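Local structure of putative cell adhesion protein (Bacteroides eggerthii, 4GPV) at residues 274-286 / 315-329. The protein is a putative cell adhesion protein of the FimA family that probably serves as a building block of a bacterial pilus. Numbering follows the deposited sequence.
Sequences TSSPIFYPILFTN and GGTTDPEEPVVSSSI
Thr317 O accepts a hydrogen bond from Phe279 N at 2.8 Å, and the CA of Ile278 approaches the same oxygen in a weaker CH...O contact. In return Thr317 N reaches Phe279 O at 2.9 Å, so the two residues form a single antiparallel hydrogen-bonded bridge: the loop leading to strand 329-343 pairs for one residue with strand 274-283, whose backbone is also hydrogen-bonded to strand 262-271. Both pieces belong to the FimA-like C-terminal domain. Beside the bridge, a water links the strand to the loop by donating to both Pro277 O and Thr318 O. Gly316 has a positive phi of 62° here, and a CB on it would collide with Phe279 O.

The main apolar contact is Pro320 lying on the Phe279 ring. Pro320 CG stands over the centre of the face, 3.7 Å from the centroid of the Phe279 ring and 7° off its normal, a CH-pi contact, while Thr317 O sits in the ring plane at the edge. Phe279 CG is anti to its carbonyl carbon (chi1 -60°), which turns the ring to the proline; Tyr214 meets the ring edge-to-face. With an alanine in place of Phe279, the Pro320 ring would probably lose its aromatic platform and a gap would open beside Tyr214. An Asx turn, Glu321 N to Asp319 OD1, runs through the proline, and Glu321 OE2 is hydrogen-bonded to Tyr214 OH.

Next along the strand, Tyr280 CE1 lies 3.5 Å from Gly316 N; its hydroxyl is hydrogen-bonded to Gly314 O, and Ile329 CD1 touches CD1 of the ring. Pro281 crosses Thr317 and Val324 at about right angles, its CG 3.7 Å from Thr317 CG2. Further along, Leu283 puts its two methyls against successive carbonyls of the type I beta turn from Asp319 to Glu322: CD1 is 3.3 Å from Pro320 O and CD2 3.6 Å from Glu321 O.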
loop_
_atom_site.group_PDB
_atom_site.type_symbol
_atom_site.label_atom_id
_atom_site.label_comp_id
_atom_site.label_asym_id
_atom_site.label_seq_id
_atom_site.Cartn_x
_atom_site.Cartn_y
_atom_site.Cartn_z
ATOM N N THR A 274 20.190 31.251 7.757
ATOM C CA THR A 274 20.067 30.035 6.945
ATOM C C THR A 274 18.879 29.177 7.346
ATOM O O THR A 274 18.756 28.824 8.516
ATOM C CB THR A 274 21.341 29.168 7.004
ATOM O OG1 THR A 274 21.462 28.643 8.321
ATOM C CG2 THR A 274 22.609 29.913 6.609
ATOM N N SER A 275 18.032 28.811 6.366
ATOM C CA SER A 275 16.943 27.848 6.543
ATOM C C SER A 275 17.253 26.630 5.693
ATOM O O SER A 275 17.703 26.770 4.548
ATOM C CB SER A 275 15.587 28.444 6.169
ATOM O OG SER A 275 15.290 29.544 7.019
ATOM N N SER A 276 17.034 25.437 6.246
ATOM C CA SER A 276 17.351 24.219 5.510
ATOM C C SER A 276 16.396 23.112 5.892
ATOM O O SER A 276 15.901 23.103 7.019
ATOM C CB SER A 276 18.798 23.791 5.791
ATOM O OG SER A 276 19.063 23.692 7.180
ATOM N N PRO A 277 16.147 22.146 4.990
ATOM C CA PRO A 277 15.254 21.040 5.350
ATOM C C PRO A 277 15.953 20.025 6.270
ATOM O O PRO A 277 17.148 19.714 6.123
ATOM C CB PRO A 277 14.885 20.416 3.997
ATOM C CG PRO A 277 15.972 20.795 3.087
ATOM C CD PRO A 277 16.627 22.039 3.592
ATOM N N ILE A 278 15.209 19.537 7.253
ATOM C CA ILE A 278 15.683 18.512 8.189
ATOM C C ILE A 278 14.620 17.450 8.241
ATOM O O ILE A 278 13.468 17.696 7.864
ATOM C CB ILE A 278 16.078 19.017 9.605
ATOM C CG1 ILE A 278 14.871 19.666 10.319
ATOM C CG2 ILE A 278 17.302 19.950 9.542
ATOM C CD1 ILE A 278 15.009 19.912 11.779
ATOM N N PHE A 279 15.009 16.268 8.660
ATOM C CA PHE A 279 14.093 15.124 8.683
ATOM C C PHE A 279 14.189 14.323 9.964
ATOM O O PHE A 279 15.260 14.218 10.550
ATOM C CB PHE A 279 14.420 14.182 7.501
ATOM C CG PHE A 279 14.293 14.813 6.140
ATOM C CD1 PHE A 279 15.359 15.509 5.573
ATOM C CD2 PHE A 279 13.102 14.745 5.435
ATOM C CE1 PHE A 279 15.233 16.112 4.318
ATOM C CE2 PHE A 279 12.984 15.307 4.166
ATOM C CZ PHE A 279 14.039 16.034 3.631
ATOM N N TYR A 280 13.064 13.702 10.365
ATOM C CA TYR A 280 13.037 12.750 11.481
ATOM C C TYR A 280 12.538 11.465 10.826
ATOM O O TYR A 280 11.333 11.284 10.676
ATOM C CB TYR A 280 12.135 13.238 12.625
ATOM C CG TYR A 280 12.507 14.609 13.136
ATOM C CD1 TYR A 280 13.440 14.762 14.163
ATOM C CD2 TYR A 280 11.882 15.753 12.644
ATOM C CE1 TYR A 280 13.707 16.011 14.718
ATOM C CE2 TYR A 280 12.180 17.021 13.161
ATOM C CZ TYR A 280 13.096 17.145 14.197
ATOM O OH TYR A 280 13.364 18.396 14.721
ATOM N N PRO A 281 13.453 10.647 10.267
ATOM C CA PRO A 281 13.002 9.544 9.408
ATOM C C PRO A 281 13.090 8.131 9.993
ATOM O O PRO A 281 13.785 7.887 10.989
ATOM C CB PRO A 281 13.989 9.647 8.253
ATOM C CG PRO A 281 15.272 10.140 8.906
ATOM C CD PRO A 281 14.921 10.796 10.203
ATOM N N ILE A 282 12.428 7.203 9.299
ATOM C CA ILE A 282 12.523 5.776 9.557
ATOM C C ILE A 282 12.615 5.059 8.216
ATOM O O ILE A 282 11.741 5.223 7.362
ATOM C CB ILE A 282 11.438 5.177 10.492
ATOM C CG1 ILE A 282 11.826 3.728 10.950
ATOM C CG2 ILE A 282 10.062 5.214 9.899
ATOM C CD1 ILE A 282 13.275 3.602 11.787
ATOM N N LEU A 283 13.696 4.280 8.030
ATOM C CA LEU A 283 13.906 3.501 6.804
ATOM C C LEU A 283 13.288 2.145 6.976
ATOM O O LEU A 283 13.567 1.491 7.981
ATOM C CB LEU A 283 15.413 3.335 6.492
ATOM C CG LEU A 283 16.099 4.436 5.710
ATOM C CD1 LEU A 283 16.238 5.648 6.546
ATOM C CD2 LEU A 283 17.476 3.991 5.307
ATOM N N PHE A 284 12.485 1.708 5.998
ATOM C CA PHE A 284 11.869 0.377 6.014
ATOM C C PHE A 284 12.860 -0.610 5.402
ATOM O O PHE A 284 12.713 -1.064 4.245
ATOM C CB PHE A 284 10.524 0.355 5.291
ATOM C CG PHE A 284 9.456 0.985 6.146
ATOM C CD1 PHE A 284 8.803 0.242 7.126
ATOM C CD2 PHE A 284 9.151 2.336 6.021
ATOM C CE1 PHE A 284 7.820 0.832 7.934
ATOM C CE2 PHE A 284 8.150 2.923 6.820
ATOM C CZ PHE A 284 7.520 2.170 7.784
ATOM N N THR A 285 13.894 -0.899 6.191
ATOM C CA THR A 285 14.942 -1.883 5.898
ATOM C C THR A 285 15.013 -2.879 7.049
ATOM O O THR A 285 14.611 -2.568 8.172
ATOM C CB THR A 285 16.333 -1.203 5.772
ATOM O OG1 THR A 285 16.673 -0.574 7.014
ATOM C CG2 THR A 285 16.410 -0.226 4.627
ATOM N N ASN A 286 15.641 -4.030 6.796
ATOM C CA ASN A 286 15.861 -5.009 7.862
ATOM C C ASN A 286 16.751 -4.495 9.005
ATOM O O ASN A 286 16.614 -4.998 10.108
ATOM C CB ASN A 286 16.499 -6.265 7.269
ATOM C CG ASN A 286 15.480 -7.095 6.557
ATOM O OD1 ASN A 286 14.268 -7.007 6.810
ATOM N ND2 ASN A 286 15.948 -7.909 5.629
ATOM N N GLY A 315 17.433 18.318 16.508
ATOM C CA GLY A 315 17.646 18.793 15.140
ATOM C C GLY A 315 17.499 17.844 13.963
ATOM O O GLY A 315 17.684 18.264 12.820
ATOM N N GLY A 316 17.167 16.586 14.213
ATOM C CA GLY A 316 16.966 15.602 13.144
ATOM C C GLY A 316 18.208 15.357 12.308
ATOM O O GLY A 316 19.327 15.447 12.820
ATOM N N THR A 317 18.011 15.048 11.025
ATOM C CA THR A 317 19.075 14.798 10.056
ATOM C C THR A 317 18.835 15.528 8.745
ATOM O O THR A 317 17.695 15.746 8.347
ATOM C CB THR A 317 19.258 13.283 9.781
ATOM O OG1 THR A 317 20.413 13.123 8.952
ATOM C CG2 THR A 317 18.048 12.636 9.078
ATOM N N THR A 318 19.928 15.871 8.054
ATOM C CA THR A 318 19.868 16.518 6.742
ATOM C C THR A 318 19.640 15.479 5.638
ATOM O O THR A 318 19.201 15.855 4.554
ATOM C CB THR A 318 21.170 17.296 6.452
ATOM O OG1 THR A 318 22.228 16.356 6.339
ATOM C CG2 THR A 318 21.503 18.322 7.530
ATOM N N ASP A 319 19.987 14.191 5.884
ATOM C CA ASP A 319 19.848 13.144 4.856
ATOM C C ASP A 319 18.920 12.048 5.342
ATOM O O ASP A 319 19.333 11.192 6.117
ATOM C CB ASP A 319 21.212 12.547 4.444
ATOM C CG ASP A 319 21.157 11.659 3.200
ATOM O OD1 ASP A 319 20.048 11.410 2.689
ATOM O OD2 ASP A 319 22.227 11.235 2.728
ATOM N N PRO A 320 17.673 12.038 4.852
ATOM C CA PRO A 320 16.726 11.016 5.316
ATOM C C PRO A 320 17.019 9.636 4.745
ATOM O O PRO A 320 16.450 8.674 5.233
ATOM C CB PRO A 320 15.381 11.534 4.819
ATOM C CG PRO A 320 15.714 12.302 3.583
ATOM C CD PRO A 320 17.052 12.950 3.871
ATOM N N GLU A 321 17.877 9.541 3.718
ATOM C CA GLU A 321 18.188 8.242 3.088
ATOM C C GLU A 321 19.285 7.458 3.827
ATOM O O GLU A 321 19.521 6.294 3.492
ATOM C CB GLU A 321 18.589 8.427 1.632
ATOM C CG GLU A 321 17.469 8.984 0.770
ATOM C CD GLU A 321 17.824 9.262 -0.678
ATOM O OE1 GLU A 321 18.873 8.776 -1.159
ATOM O OE2 GLU A 321 17.037 9.968 -1.340
ATOM N N GLU A 322 19.940 8.087 4.814
ATOM C CA GLU A 322 20.980 7.449 5.629
ATOM C C GLU A 322 20.418 7.171 7.030
ATOM O O GLU A 322 19.776 8.054 7.600
ATOM C CB GLU A 322 22.250 8.305 5.709
ATOM C CG GLU A 322 23.024 8.465 4.407
ATOM C CD GLU A 322 23.485 7.211 3.687
ATOM O OE1 GLU A 322 23.997 6.281 4.353
ATOM O OE2 GLU A 322 23.358 7.177 2.442
ATOM N N PRO A 323 20.664 5.979 7.622
ATOM C CA PRO A 323 20.109 5.702 8.961
ATOM C C PRO A 323 20.573 6.707 10.020
ATOM O O PRO A 323 21.665 7.281 9.921
ATOM C CB PRO A 323 20.607 4.288 9.275
ATOM C CG PRO A 323 20.940 3.692 7.956
ATOM C CD PRO A 323 21.421 4.822 7.103
ATOM N N VAL A 324 19.697 6.966 10.992
ATOM C CA VAL A 324 19.952 7.927 12.059
ATOM C C VAL A 324 20.291 7.170 13.333
ATOM O O VAL A 324 19.599 6.216 13.698
ATOM C CB VAL A 324 18.761 8.914 12.262
ATOM C CG1 VAL A 324 18.991 9.848 13.449
ATOM C CG2 VAL A 324 18.520 9.734 11.008
ATOM N N VAL A 325 21.377 7.592 13.980
ATOM C CA VAL A 325 21.836 7.085 15.266
ATOM C C VAL A 325 21.931 8.329 16.153
ATOM O O VAL A 325 22.896 9.093 16.043
ATOM C CB VAL A 325 23.156 6.252 15.185
ATOM C CG1 VAL A 325 23.573 5.740 16.564
ATOM C CG2 VAL A 325 23.015 5.082 14.210
ATOM N N SER A 326 20.863 8.588 16.939
ATOM C CA SER A 326 20.751 9.743 17.833
ATOM C C SER A 326 19.717 9.516 18.939
ATOM O O SER A 326 18.689 8.863 18.726
ATOM C CB SER A 326 20.400 11.012 17.054
ATOM O OG SER A 326 19.039 11.046 16.659
ATOM N N SER A 327 19.996 10.093 20.117
ATOM C CA SER A 327 19.150 10.048 21.314
ATOM C C SER A 327 17.875 10.889 21.127
ATOM O O SER A 327 16.858 10.618 21.772
ATOM C CB SER A 327 19.938 10.565 22.518
ATOM O OG SER A 327 20.480 11.851 22.255
ATOM N N SER A 328 17.945 11.894 20.240
ATOM C CA SER A 328 16.882 12.852 19.927
ATOM C C SER A 328 15.689 12.238 19.160
ATOM O O SER A 328 14.618 12.858 19.100
ATOM C CB SER A 328 17.453 13.997 19.112
ATOM O OG SER A 328 18.022 13.502 17.911
ATOM N N ILE A 329 15.905 11.079 18.505
ATOM C CA ILE A 329 14.855 10.378 17.755
ATOM C C ILE A 329 14.773 8.945 18.261
ATOM O O ILE A 329 15.773 8.233 18.227
ATOM C CB ILE A 329 15.083 10.418 16.203
ATOM C CG1 ILE A 329 15.346 11.845 15.691
ATOM C CG2 ILE A 329 13.902 9.773 15.461
ATOM C CD1 ILE A 329 15.922 11.956 14.237
HETATM O O HOH W 1 18.036 18.229 3.951
#